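Local coordinates for hypothetical protein UNP Q5LQD5_SILPO (Silicibacter pomeroyi, PDB 2IMH) that is of unknown function but belongs to the DUF1028 family and contains two antiparallel beta sheets, at residues Gly15-Ala20 against Gly35-Gly40. Sequence-based numbering, arbitrary orientation.
Sequences GAIGGA and GDLNAG
Two flat peptide carbonyls of the 35-40 hairpin, those of Asp36 and Gly40, each turn a face, not an edge, to the end of Ile17: its CD1 sits almost directly above Asp36 O at 3.6 Å and steeply above the plane of the Gly40 carbonyl, likewise 3.6 Å from Gly40 O. Both oxygens are already engaged within the hairpin, Gly40 O by Asp36 N and Asp36 O by the two amides of Ala39 and Gly40, a classic beta bulge; the methyl only packs over the carbonyl groups. CG1 of Ile17 sits between the backbone N and the carbonyl carbon (chi1 56°), and the extended chain beyond it (chi2 172°) carries CD1 across to the turn. Leu37 reaches in with CD2, 4.0 Å from Ile17 CG1, its side chain slanting across that of Ile17. Leu171 of strand 165-172 touches both of them and extends this apolar patch. On the turn itself, Asp36 OD1 accepts from Asn38 N at 3.0 Å in an Asx turn, the N-H approaching nearly straight (165°) but from above the carboxylate plane. Arg62 forms a salt bridge with Asp36 OD2 and a hydrogen bond with Asn38 OD1, tying the two polar side chains together. No hydrogen bond joins 15-20 to 35-40: the two sheets of the fold meet here through van der Waals contact, while the polar bonds are consistent with a turn held in a defined shape, against which Ile17 packs.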
loop_
_atom_site.group_PDB
_atom_site.type_symbol
_atom_site.label_atom_id
_atom_site.label_comp_id
_atom_site.label_asym_id
_atom_site.label_seq_id
_atom_site.Cartn_x
_atom_site.Cartn_y
_atom_site.Cartn_z
ATOM N N GLY A 15 1.284 -12.977 -8.456
ATOM C CA GLY A 15 0.829 -13.291 -7.117
ATOM C C GLY A 15 1.363 -12.266 -6.131
ATOM O O GLY A 15 1.100 -12.369 -4.928
ATOM N N ALA A 16 2.096 -11.266 -6.632
ATOM C CA ALA A 16 2.532 -10.171 -5.749
ATOM C C ALA A 16 1.319 -9.452 -5.187
ATOM O O ALA A 16 0.260 -9.395 -5.824
ATOM C CB ALA A 16 3.409 -9.184 -6.486
ATOM N N ILE A 17 1.497 -8.900 -3.997
ATOM C CA ILE A 17 0.492 -8.029 -3.382
ATOM C C ILE A 17 1.181 -6.711 -3.049
ATOM O O ILE A 17 2.400 -6.671 -2.836
ATOM C CB ILE A 17 -0.158 -8.674 -2.134
ATOM C CG1 ILE A 17 0.892 -9.073 -1.072
ATOM C CG2 ILE A 17 -1.060 -9.846 -2.568
ATOM C CD1 ILE A 17 0.281 -9.545 0.267
ATOM N N GLY A 18 0.424 -5.627 -3.040
ATOM C CA GLY A 18 1.045 -4.358 -2.696
ATOM C C GLY A 18 0.090 -3.250 -2.368
ATOM O O GLY A 18 -1.125 -3.425 -2.384
ATOM N N GLY A 19 0.665 -2.105 -2.037
ATOM C CA GLY A 19 -0.144 -0.922 -1.759
ATOM C C GLY A 19 0.718 0.317 -1.880
ATOM O O GLY A 19 1.959 0.227 -1.900
ATOM N N ALA A 20 0.061 1.464 -1.955
ATOM C CA ALA A 20 0.761 2.738 -2.011
ATOM C C ALA A 20 -0.116 3.792 -1.387
ATOM O O ALA A 20 -1.341 3.665 -1.404
ATOM C CB ALA A 20 1.096 3.092 -3.421
ATOM N N GLY A 35 1.196 -5.548 5.295
ATOM C CA GLY A 35 0.924 -6.679 4.434
ATOM C C GLY A 35 1.660 -7.928 4.854
ATOM O O GLY A 35 2.644 -7.864 5.592
ATOM N N ASP A 36 1.143 -9.068 4.415
ATOM C CA ASP A 36 1.783 -10.351 4.705
ATOM C C ASP A 36 1.335 -11.345 3.647
ATOM O O ASP A 36 0.135 -11.461 3.348
ATOM C CB ASP A 36 1.395 -10.842 6.107
ATOM C CG ASP A 36 2.292 -11.966 6.612
ATOM O OD1 ASP A 36 2.681 -12.853 5.818
ATOM O OD2 ASP A 36 2.601 -11.959 7.832
ATOM N N LEU A 37 2.309 -12.023 3.041
ATOM C CA LEU A 37 2.028 -13.000 2.005
ATOM C C LEU A 37 1.185 -14.175 2.497
ATOM O O LEU A 37 0.656 -14.947 1.677
ATOM C CB LEU A 37 3.326 -13.489 1.361
ATOM C CG LEU A 37 4.073 -12.451 0.531
ATOM C CD1 LEU A 37 5.477 -12.967 0.270
ATOM C CD2 LEU A 37 3.339 -12.192 -0.790
ATOM N N ASN A 38 1.010 -14.276 3.813
ATOM C CA ASN A 38 0.124 -15.289 4.359
ATOM C C ASN A 38 -1.274 -14.748 4.701
ATOM O O ASN A 38 -2.062 -15.432 5.369
ATOM C CB ASN A 38 0.774 -15.964 5.570
ATOM C CG ASN A 38 0.885 -15.056 6.776
ATOM O OD1 ASN A 38 0.187 -14.045 6.898
ATOM N ND2 ASN A 38 1.776 -15.421 7.698
ATOM N N ALA A 39 -1.585 -13.533 4.248
ATOM C CA ALA A 39 -2.823 -12.879 4.661
ATOM C C ALA A 39 -3.436 -11.985 3.571
ATOM O O ALA A 39 -4.614 -12.138 3.195
ATOM C CB ALA A 39 -2.567 -12.054 5.934
ATOM N N GLY A 40 -2.643 -11.047 3.070
ATOM C CA GLY A 40 -3.174 -9.976 2.209
ATOM C C GLY A 40 -2.590 -8.625 2.602
ATOM O O GLY A 40 -1.501 -8.570 3.197
#